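Local coordinates for glycoprotein (Chandipura virus, PDB 5MDM), which probably attaches the virion to host receptors and, once endosomal acid has reshaped its trimer, drives fusion of the viral and endosomal membranes, at residues 59-67 with 78-87; 146-157 with 161-172. All blocks are in the same frame, centred on the assembly; numbering follows the deposited sequence.

Contact 1 (59-67 with 78-87); sequences CHAAKWVTT and ITHSIHNIKP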
loop_
_atom_site.group_PDB
_atom_site.type_symbol
_atom_site.label_atom_id
_atom_site.label_comp_id
_atom_site.label_asym_id
_atom_site.label_seq_id
_atom_site.Cartn_x
_atom_site.Cartn_y
_atom_site.Cartn_z
ATOM N N CYS A 59 -13.549 -19.321 28.076
ATOM C CA CYS A 59 -14.136 -20.512 28.662
ATOM C C CYS A 59 -15.048 -20.101 29.817
ATOM O O CYS A 59 -14.573 -19.736 30.897
ATOM C CB CYS A 59 -13.027 -21.450 29.149
ATOM S SG CYS A 59 -13.570 -23.080 29.720
ATOM N N HIS A 60 -16.355 -20.137 29.573
ATOM C CA HIS A 60 -17.343 -19.800 30.592
ATOM C C HIS A 60 -17.857 -21.058 31.281
ATOM O O HIS A 60 -18.119 -22.061 30.631
ATOM C CB HIS A 60 -18.520 -19.047 29.970
ATOM C CG HIS A 60 -19.719 -18.964 30.864
ATOM N ND1 HIS A 60 -19.884 -17.964 31.798
ATOM C CD2 HIS A 60 -20.805 -19.765 30.975
ATOM C CE1 HIS A 60 -21.025 -18.148 32.440
ATOM N NE2 HIS A 60 -21.602 -19.236 31.961
ATOM N N ALA A 61 -18.009 -20.999 32.598
ATOM C CA ALA A 61 -18.530 -22.136 33.344
ATOM C C ALA A 61 -19.693 -21.720 34.228
ATOM O O ALA A 61 -19.607 -20.730 34.958
ATOM C CB ALA A 61 -17.435 -22.773 34.179
ATOM N N ALA A 62 -20.782 -22.477 34.159
ATOM C CA ALA A 62 -21.944 -22.207 34.998
ATOM C C ALA A 62 -22.754 -23.470 35.231
ATOM O O ALA A 62 -23.090 -24.181 34.288
ATOM C CB ALA A 62 -22.818 -21.128 34.373
ATOM N N LYS A 63 -23.061 -23.748 36.493
ATOM C CA LYS A 63 -23.930 -24.867 36.834
ATOM C C LYS A 63 -25.393 -24.502 36.594
ATOM O O LYS A 63 -25.884 -23.507 37.112
ATOM C CB LYS A 63 -23.706 -25.308 38.286
ATOM C CG LYS A 63 -22.402 -26.073 38.487
ATOM C CD LYS A 63 -22.184 -26.500 39.932
ATOM C CE LYS A 63 -21.914 -25.308 40.834
ATOM N NZ LYS A 63 -21.564 -25.735 42.217
ATOM N N TRP A 64 -26.078 -25.297 35.783
ATOM C CA TRP A 64 -27.510 -25.129 35.589
ATOM C C TRP A 64 -28.231 -26.054 36.562
ATOM O O TRP A 64 -28.114 -27.276 36.475
ATOM C CB TRP A 64 -27.913 -25.437 34.145
ATOM C CG TRP A 64 -27.369 -24.464 33.130
ATOM C CD1 TRP A 64 -26.164 -23.825 33.164
ATOM C CD2 TRP A 64 -28.024 -24.015 31.936
ATOM N NE1 TRP A 64 -26.025 -23.015 32.065
ATOM C CE2 TRP A 64 -27.154 -23.113 31.296
ATOM C CE3 TRP A 64 -29.262 -24.291 31.348
ATOM C CZ2 TRP A 64 -27.480 -22.486 30.097
ATOM C CZ3 TRP A 64 -29.584 -23.667 30.157
ATOM C CH2 TRP A 64 -28.696 -22.777 29.545
ATOM N N VAL A 65 -28.966 -25.458 37.495
ATOM C CA VAL A 65 -29.558 -26.198 38.602
ATOM C C VAL A 65 -31.080 -26.281 38.525
ATOM O O VAL A 65 -31.775 -25.261 38.535
ATOM C CB VAL A 65 -29.162 -25.574 39.954
ATOM C CG1 VAL A 65 -29.856 -26.296 41.095
ATOM C CG2 VAL A 65 -27.652 -25.610 40.131
ATOM N N THR A 66 -31.582 -27.510 38.443
ATOM C CA THR A 66 -33.009 -27.783 38.553
ATOM C C THR A 66 -33.313 -28.221 39.977
ATOM O O THR A 66 -32.832 -29.261 40.433
ATOM C CB THR A 66 -33.451 -28.897 37.590
ATOM O OG1 THR A 66 -33.248 -28.471 36.237
ATOM C CG2 THR A 66 -34.919 -29.223 37.793
ATOM N N THR A 67 -34.106 -27.419 40.681
ATOM C CA THR A 67 -34.401 -27.678 42.085
ATOM C C THR A 67 -35.841 -28.126 42.292
ATOM O O THR A 67 -36.778 -27.469 41.833
ATOM C CB THR A 67 -34.129 -26.435 42.958
ATOM O OG1 THR A 67 -32.791 -25.967 42.733
ATOM C CG2 THR A 67 -34.305 -26.770 44.431
ATOM N N ILE A 78 -40.985 -26.685 41.207
ATOM C CA ILE A 78 -39.691 -26.799 40.547
ATOM C C ILE A 78 -39.166 -25.424 40.155
ATOM O O ILE A 78 -39.865 -24.649 39.502
ATOM C CB ILE A 78 -39.777 -27.663 39.273
ATOM C CG1 ILE A 78 -40.484 -28.988 39.565
ATOM C CG2 ILE A 78 -38.390 -27.901 38.691
ATOM C CD1 ILE A 78 -39.729 -29.887 40.507
ATOM N N THR A 79 -37.936 -25.122 40.556
ATOM C CA THR A 79 -37.301 -23.875 40.153
ATOM C C THR A 79 -36.072 -24.155 39.301
ATOM O O THR A 79 -35.488 -25.236 39.371
ATOM C CB THR A 79 -36.898 -23.010 41.364
ATOM O OG1 THR A 79 -36.055 -23.767 42.240
ATOM C CG2 THR A 79 -38.130 -22.553 42.125
ATOM N N HIS A 80 -35.689 -23.175 38.492
ATOM C CA HIS A 80 -34.519 -23.303 37.637
ATOM C C HIS A 80 -33.576 -22.124 37.843
ATOM O O HIS A 80 -33.971 -20.971 37.675
ATOM C CB HIS A 80 -34.942 -23.393 36.171
ATOM C CG HIS A 80 -35.541 -24.713 35.793
ATOM N ND1 HIS A 80 -36.485 -24.843 34.798
ATOM C CD2 HIS A 80 -35.323 -25.962 36.270
ATOM C CE1 HIS A 80 -36.827 -26.114 34.682
ATOM N NE2 HIS A 80 -36.135 -26.814 35.562
ATOM N N SER A 81 -32.332 -22.416 38.211
ATOM C CA SER A 81 -31.342 -21.367 38.428
ATOM C C SER A 81 -30.060 -21.642 37.651
ATOM O O SER A 81 -29.857 -22.745 37.148
ATOM C CB SER A 81 -31.025 -21.228 39.918
ATOM O OG SER A 81 -30.399 -22.398 40.415
ATOM N N ILE A 82 -29.204 -20.630 37.542
ATOM C CA ILE A 82 -27.885 -20.797 36.935
ATOM C C ILE A 82 -26.825 -20.112 37.790
ATOM O O ILE A 82 -26.934 -18.926 38.092
ATOM C CB ILE A 82 -27.824 -20.226 35.506
ATOM C CG1 ILE A 82 -28.798 -20.965 34.584
ATOM C CG2 ILE A 82 -26.410 -20.328 34.962
ATOM C CD1 ILE A 82 -28.653 -20.607 33.117
ATOM N N HIS A 83 -25.803 -20.866 38.181
ATOM C CA HIS A 83 -24.749 -20.350 39.044
ATOM C C HIS A 83 -23.414 -20.289 38.314
ATOM O O HIS A 83 -22.800 -21.320 38.043
ATOM C CB HIS A 83 -24.608 -21.223 40.295
ATOM C CG HIS A 83 -25.878 -21.381 41.069
ATOM N ND1 HIS A 83 -26.909 -20.468 41.004
ATOM C CD2 HIS A 83 -26.288 -22.350 41.922
ATOM C CE1 HIS A 83 -27.898 -20.867 41.785
ATOM N NE2 HIS A 83 -27.546 -22.006 42.353
ATOM N N ASN A 84 -22.968 -19.078 37.998
ATOM C CA ASN A 84 -21.663 -18.892 37.379
ATOM C C ASN A 84 -20.546 -19.335 38.313
ATOM O O ASN A 84 -20.496 -18.918 39.467
ATOM C CB ASN A 84 -21.458 -17.428 36.986
ATOM C CG ASN A 84 -22.331 -17.008 35.822
ATOM O OD1 ASN A 84 -22.751 -17.836 35.013
ATOM N ND2 ASN A 84 -22.605 -15.712 35.727
ATOM N N ILE A 85 -19.662 -20.196 37.815
ATOM C CA ILE A 85 -18.495 -20.620 38.585
ATOM C C ILE A 85 -17.234 -20.532 37.737
ATOM O O ILE A 85 -17.305 -20.498 36.509
ATOM C CB ILE A 85 -18.639 -22.062 39.121
ATOM C CG1 ILE A 85 -18.700 -23.062 37.965
ATOM C CG2 ILE A 85 -19.860 -22.186 40.017
ATOM C CD1 ILE A 85 -18.683 -24.503 38.412
ATOM N N LYS A 86 -16.078 -20.490 38.391
ATOM C CA LYS A 86 -14.815 -20.455 37.667
ATOM C C LYS A 86 -14.421 -21.860 37.237
ATOM O O LYS A 86 -14.345 -22.768 38.064
ATOM C CB LYS A 86 -13.707 -19.832 38.515
ATOM C CG LYS A 86 -12.380 -19.715 37.781
ATOM C CD LYS A 86 -11.340 -18.990 38.611
ATOM C CE LYS A 86 -10.022 -18.920 37.873
ATOM N NZ LYS A 86 -8.994 -18.186 38.659
ATOM N N PRO A 87 -14.176 -22.044 35.934
ATOM C CA PRO A 87 -13.832 -23.360 35.391
ATOM C C PRO A 87 -12.432 -23.786 35.792
ATOM O O PRO A 87 -11.564 -22.938 36.000
ATOM C CB PRO A 87 -13.888 -23.135 33.880
ATOM C CG PRO A 87 -13.589 -21.687 33.710
ATOM C CD PRO A 87 -14.203 -21.002 34.892
#
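Cys59 and Ala61 meet Pro87 near the open end of the antiparallel beta hairpin of strands 56-69 and 77-85. The hairpin belongs to the fusion domain of this class III glycoprotein, and by similarity both strands lie in its fusion region. The CB of Pro87 sits 3.6 Å from Ala61 CB, with the sulfur of Cys59, disulfide-bonded to Cys92, more loosely beside it. His60, a pH sensor of the pre-fusion state by similarity, brings the edge of its ring to Asn84: CE1 lies 3.1 Å from OD1, near the ring plane, and ring and amide planes stand 86° apart. Its ND1 makes a weak hydrogen bond to Ser164. At Lys63 the regular ladder is under way: Lys63 and His83 exchange both backbone bonds, and Val65 with Ser81 and Thr67 with Thr79 repeat the pattern. Lys63 bends at chi3 (-69°), and its CE comes to CG2 of Ile85 as the two side chains cross at about a right angle. Trp64 pairs with Ile82 in a non-hydrogen-bonded position. Both side chains point the same way, and CD1 of Ile82 lies over one face of the indole, 3.6 Å from the centroid of its five-membered ring, a CH-pi contact. Phe109 also meets this indole and stacks on His80. On the face that carries Lys63, the CG2 methyl of Val65 approaches CD2 of His83, while Ser81 OG lies against Val65 CB. Thr66 runs alongside His80, and its hydroxyl is hydrogen-bonded to the carbonyl of Pro110. At Thr67 the two threonines lie side by side; Thr79, with OG1 between its backbone N and carbonyl carbon (chi1 56°), brings that oxygen to 3.4 Å from Thr67 CB.

Contact 2 (146-157 with 161-172); sequences PLFVGGECDQSY and IHNSSVWIPADQ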
loop_
_atom_site.group_PDB
_atom_site.type_symbol
_atom_site.label_atom_id
_atom_site.label_comp_id
_atom_site.label_asym_id
_atom_site.label_seq_id
_atom_site.Cartn_x
_atom_site.Cartn_y
_atom_site.Cartn_z
ATOM N N PRO A 146 -8.020 -6.083 28.139
ATOM C CA PRO A 146 -8.725 -5.491 29.281
ATOM C C PRO A 146 -9.484 -6.510 30.140
ATOM O O PRO A 146 -9.706 -6.253 31.324
ATOM C CB PRO A 146 -9.700 -4.506 28.622
ATOM C CG PRO A 146 -9.751 -4.898 27.175
ATOM C CD PRO A 146 -8.397 -5.437 26.872
ATOM N N LEU A 147 -9.867 -7.644 29.560
ATOM C CA LEU A 147 -10.602 -8.668 30.299
ATOM C C LEU A 147 -9.739 -9.386 31.335
ATOM O O LEU A 147 -10.257 -9.975 32.281
ATOM C CB LEU A 147 -11.215 -9.699 29.346
ATOM C CG LEU A 147 -12.524 -9.366 28.626
ATOM C CD1 LEU A 147 -12.322 -8.321 27.537
ATOM C CD2 LEU A 147 -13.134 -10.636 28.053
ATOM N N PHE A 148 -8.425 -9.343 31.149
ATOM C CA PHE A 148 -7.505 -10.030 32.049
ATOM C C PHE A 148 -7.404 -9.341 33.401
ATOM O O PHE A 148 -7.642 -8.138 33.518
ATOM C CB PHE A 148 -6.109 -10.122 31.425
ATOM C CG PHE A 148 -6.025 -11.070 30.267
ATOM C CD1 PHE A 148 -5.235 -10.776 29.173
ATOM C CD2 PHE A 148 -6.732 -12.260 30.278
ATOM C CE1 PHE A 148 -5.157 -11.647 28.107
ATOM C CE2 PHE A 148 -6.656 -13.133 29.216
ATOM C CZ PHE A 148 -5.867 -12.828 28.130
ATOM N N VAL A 149 -7.049 -10.114 34.421
ATOM C CA VAL A 149 -6.756 -9.551 35.729
ATOM C C VAL A 149 -5.416 -8.825 35.664
ATOM O O VAL A 149 -4.363 -9.449 35.503
ATOM C CB VAL A 149 -6.718 -10.639 36.822
ATOM C CG1 VAL A 149 -6.235 -10.057 38.144
ATOM C CG2 VAL A 149 -8.092 -11.281 36.980
ATOM N N GLY A 150 -5.463 -7.502 35.771
ATOM C CA GLY A 150 -4.268 -6.689 35.659
ATOM C C GLY A 150 -4.057 -6.214 34.237
ATOM O O GLY A 150 -3.064 -5.551 33.934
ATOM N N GLY A 151 -5.000 -6.559 33.363
ATOM C CA GLY A 151 -4.944 -6.166 31.964
ATOM C C GLY A 151 -3.961 -6.988 31.152
ATOM O O GLY A 151 -3.683 -6.679 29.992
ATOM N N GLU A 152 -3.439 -8.046 31.764
ATOM C CA GLU A 152 -2.409 -8.865 31.144
ATOM C C GLU A 152 -2.333 -10.240 31.798
ATOM O O GLU A 152 -2.884 -10.456 32.879
ATOM C CB GLU A 152 -1.054 -8.165 31.251
ATOM C CG GLU A 152 -0.718 -7.712 32.662
ATOM C CD GLU A 152 0.597 -6.964 32.745
ATOM O OE1 GLU A 152 1.315 -6.903 31.729
ATOM O OE2 GLU A 152 0.912 -6.433 33.831
ATOM N N CYS A 153 -1.643 -11.163 31.132
ATOM C CA CYS A 153 -1.441 -12.517 31.641
ATOM C C CYS A 153 -0.364 -13.227 30.825
ATOM O O CYS A 153 -0.148 -12.898 29.656
ATOM C CB CYS A 153 -2.743 -13.317 31.586
ATOM S SG CYS A 153 -2.547 -15.069 31.974
ATOM N N ASP A 154 0.306 -14.203 31.433
ATOM C CA ASP A 154 1.359 -14.943 30.741
ATOM C C ASP A 154 1.248 -16.460 30.896
ATOM O O ASP A 154 2.251 -17.168 30.813
ATOM C CB ASP A 154 2.744 -14.465 31.191
ATOM C CG ASP A 154 2.994 -14.697 32.667
ATOM O OD1 ASP A 154 4.176 -14.680 33.075
ATOM O OD2 ASP A 154 2.015 -14.897 33.417
ATOM N N GLN A 155 0.028 -16.953 31.104
ATOM C CA GLN A 155 -0.212 -18.388 31.260
ATOM C C GLN A 155 -0.972 -18.985 30.075
ATOM O O GLN A 155 -1.285 -18.291 29.109
ATOM C CB GLN A 155 -0.980 -18.667 32.556
ATOM C CG GLN A 155 -0.209 -18.352 33.828
ATOM C CD GLN A 155 0.883 -19.361 34.117
ATOM O OE1 GLN A 155 1.011 -20.375 33.427
ATOM N NE2 GLN A 155 1.678 -19.091 35.145
ATOM N N SER A 156 -1.261 -20.280 30.154
ATOM C CA SER A 156 -2.058 -20.947 29.132
ATOM C C SER A 156 -3.504 -21.064 29.593
ATOM O O SER A 156 -4.363 -21.574 28.873
ATOM C CB SER A 156 -1.489 -22.330 28.815
ATOM O OG SER A 156 -0.271 -22.228 28.100
ATOM N N TYR A 157 -3.759 -20.595 30.810
ATOM C CA TYR A 157 -5.104 -20.562 31.366
ATOM C C TYR A 157 -5.251 -19.270 32.159
ATOM O O TYR A 157 -5.116 -19.265 33.379
ATOM C CB TYR A 157 -5.343 -21.768 32.277
ATOM C CG TYR A 157 -5.102 -23.117 31.624
ATOM C CD1 TYR A 157 -6.151 -23.845 31.078
ATOM C CD2 TYR A 157 -3.824 -23.665 31.561
ATOM C CE1 TYR A 157 -5.935 -25.077 30.486
ATOM C CE2 TYR A 157 -3.600 -24.897 30.974
ATOM C CZ TYR A 157 -4.658 -25.598 30.438
ATOM O OH TYR A 157 -4.437 -26.822 29.851
ATOM N N ILE A 161 -11.689 -10.964 34.519
ATOM C CA ILE A 161 -12.319 -10.201 35.590
ATOM C C ILE A 161 -13.653 -10.820 36.009
ATOM O O ILE A 161 -13.978 -10.866 37.195
ATOM C CB ILE A 161 -12.504 -8.716 35.210
ATOM C CG1 ILE A 161 -13.211 -8.584 33.859
ATOM C CG2 ILE A 161 -11.156 -8.012 35.170
ATOM C CD1 ILE A 161 -13.420 -7.150 33.412
ATOM N N HIS A 162 -14.415 -11.302 35.032
ATOM C CA HIS A 162 -15.672 -11.983 35.314
ATOM C C HIS A 162 -15.388 -13.328 35.970
ATOM O O HIS A 162 -14.578 -14.109 35.472
ATOM C CB HIS A 162 -16.481 -12.182 34.032
ATOM C CG HIS A 162 -16.815 -10.905 33.323
ATOM N ND1 HIS A 162 -15.859 -10.114 32.723
ATOM C CD2 HIS A 162 -18.001 -10.284 33.117
ATOM C CE1 HIS A 162 -16.440 -9.060 32.179
ATOM N NE2 HIS A 162 -17.739 -9.139 32.403
ATOM N N ASN A 163 -16.054 -13.584 37.090
ATOM C CA ASN A 163 -15.855 -14.814 37.851
ATOM C C ASN A 163 -16.134 -16.065 37.023
ATOM O O ASN A 163 -15.506 -17.105 37.216
ATOM C CB ASN A 163 -16.745 -14.812 39.097
ATOM C CG ASN A 163 -16.564 -13.566 39.943
ATOM O OD1 ASN A 163 -15.988 -12.574 39.495
ATOM N ND2 ASN A 163 -17.063 -13.608 41.176
ATOM N N SER A 164 -17.072 -15.947 36.091
ATOM C CA SER A 164 -17.539 -17.090 35.314
ATOM C C SER A 164 -16.556 -17.568 34.245
ATOM O O SER A 164 -16.445 -18.768 33.995
ATOM C CB SER A 164 -18.893 -16.769 34.671
ATOM O OG SER A 164 -18.818 -15.615 33.850
ATOM N N SER A 165 -15.846 -16.636 33.615
ATOM C CA SER A 165 -15.029 -16.971 32.451
ATOM C C SER A 165 -13.522 -16.852 32.663
ATOM O O SER A 165 -13.054 -16.034 33.455
ATOM C CB SER A 165 -15.437 -16.112 31.249
ATOM O OG SER A 165 -16.740 -16.438 30.802
ATOM N N VAL A 166 -12.771 -17.686 31.947
ATOM C CA VAL A 166 -11.322 -17.529 31.840
ATOM C C VAL A 166 -10.934 -17.464 30.363
ATOM O O VAL A 166 -11.800 -17.506 29.490
ATOM C CB VAL A 166 -10.546 -18.675 32.529
ATOM C CG1 VAL A 166 -10.922 -18.770 34.000
ATOM C CG2 VAL A 166 -10.783 -19.992 31.813
ATOM N N TRP A 167 -9.640 -17.360 30.080
ATOM C CA TRP A 167 -9.179 -17.274 28.696
ATOM C C TRP A 167 -8.104 -18.304 28.364
ATOM O O TRP A 167 -7.105 -18.434 29.075
ATOM C CB TRP A 167 -8.665 -15.871 28.380
ATOM C CG TRP A 167 -8.293 -15.689 26.942
ATOM C CD1 TRP A 167 -9.133 -15.385 25.911
ATOM C CD2 TRP A 167 -6.982 -15.799 26.371
ATOM N NE1 TRP A 167 -8.428 -15.297 24.734
ATOM C CE2 TRP A 167 -7.106 -15.548 24.989
ATOM C CE3 TRP A 167 -5.716 -16.084 26.893
ATOM C CZ2 TRP A 167 -6.014 -15.574 24.124
ATOM C CZ3 TRP A 167 -4.635 -16.109 26.033
ATOM C CH2 TRP A 167 -4.792 -15.855 24.665
ATOM N N ILE A 168 -8.318 -19.034 27.276
ATOM C CA ILE A 168 -7.356 -20.022 26.814
ATOM C C ILE A 168 -6.853 -19.628 25.432
ATOM O O ILE A 168 -7.651 -19.370 24.536
ATOM C CB ILE A 168 -7.991 -21.417 26.714
ATOM C CG1 ILE A 168 -8.885 -21.685 27.921
ATOM C CG2 ILE A 168 -6.916 -22.484 26.595
ATOM C CD1 ILE A 168 -8.139 -21.681 29.234
ATOM N N PRO A 169 -5.526 -19.571 25.252
ATOM C CA PRO A 169 -4.988 -19.321 23.913
ATOM C C PRO A 169 -5.275 -20.508 23.003
ATOM O O PRO A 169 -5.158 -21.653 23.443
ATOM C CB PRO A 169 -3.485 -19.201 24.161
ATOM C CG PRO A 169 -3.247 -19.975 25.412
ATOM C CD PRO A 169 -4.461 -19.748 26.253
ATOM N N ALA A 170 -5.646 -20.239 21.755
ATOM C CA ALA A 170 -5.997 -21.296 20.810
ATOM C C ALA A 170 -4.809 -22.203 20.507
ATOM O O ALA A 170 -4.974 -23.305 19.983
ATOM C CB ALA A 170 -6.550 -20.701 19.532
ATOM N N ASP A 171 -3.613 -21.727 20.835
ATOM C CA ASP A 171 -2.408 -22.533 20.737
ATOM C C ASP A 171 -1.749 -22.607 22.109
ATOM O O ASP A 171 -1.188 -21.620 22.585
ATOM C CB ASP A 171 -1.446 -21.928 19.717
ATOM C CG ASP A 171 -0.119 -22.657 19.660
ATOM O OD1 ASP A 171 -0.081 -23.868 19.975
ATOM O OD2 ASP A 171 0.890 -22.019 19.295
ATOM N N GLN A 172 -1.820 -23.776 22.741
ATOM C CA GLN A 172 -1.273 -23.946 24.084
ATOM C C GLN A 172 0.136 -24.530 24.078
ATOM O O GLN A 172 0.574 -25.116 25.068
ATOM C CB GLN A 172 -2.198 -24.812 24.941
ATOM C CG GLN A 172 -3.590 -24.232 25.128
ATOM C CD GLN A 172 -4.395 -24.973 26.175
ATOM O OE1 GLN A 172 -5.550 -25.332 25.947
ATOM N NE2 GLN A 172 -3.790 -25.204 27.336
#
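Ile161 N donates a hydrogen bond to Leu147 O, 2.8 Å long but bent to 131° at the hydrogen, with the donor nearly in line with the C=O bond. The isoleucine side chain gathers round the same oxygen: CG1 and CG2 both approach Leu147 O, and CG2 also reaches Phe148 O. This pins the segment just ahead of the type II turn Phe148-Gly151, closed by a backbone bond from Gly151 N to Phe148 O. Strand 165-169 then carries Trp167 into the interior. Its indole receives the edge of Phe148 in an offset edge-to-face pair, with ring centroids 5.3 Å apart and planes at 75°. CZ of Phe148 lies above the indole toward its rim, 3.5 Å from Trp167 CE3; Pro169 N lies over the opposite face. The indole NE1 is hydrogen-bonded to the carbonyl of His132, and the Trp167 side chain touches Val134, a residue that interacts with host vimentin. Trp143 of strand 142-144 also meets this indole edge-to-face, so the aromatic cluster joins the antiparallel sheet containing strands 56-69 and 165-169 to the small sheet of strands 135-137, 142-144 and 152-153. CB of Cys153, whose sulfur is bonded to Cys158, covers one face of the Phe148 ring. Ile168 sends its two methyls to segment 146-157: CG2 is 3.5 Å from Ser156 O, and CD1 lies 3.5 Å from CD1 of Tyr157. Pro169 adds its CD at 3.2 Å from that same Ser156 O. Gln172 crosses the tyrosine at about a right angle, its amide plane 88° from the ring, near the Tyr157 hydroxyl that is hydrogen-bonded to Asp93 of helix 89-101.

From the N terminus, contact 1 comes first: strand 56-69 runs out, turns and returns as strand 77-85, closing a hairpin, with ten residues between its segments. The chain then passes through helix 89-101 and strand 120-131 before contact 2 closes a second, tighter turn of the chain, only three residues separating 146-157 from 161-172 and two of these in the short strand 158-159. The two loops follow in series, neither enclosing nor crossing the other. They meet in one antiparallel sheet, where strand 165-169 lies beside strand 56-69: Cys59 N is 2.9 Å from Val166 O and Ala61 N is 3.1 Å from Ser164 O, both probable hydrogen bonds. The hairpin is thus joined to the aromatic packing around Trp167.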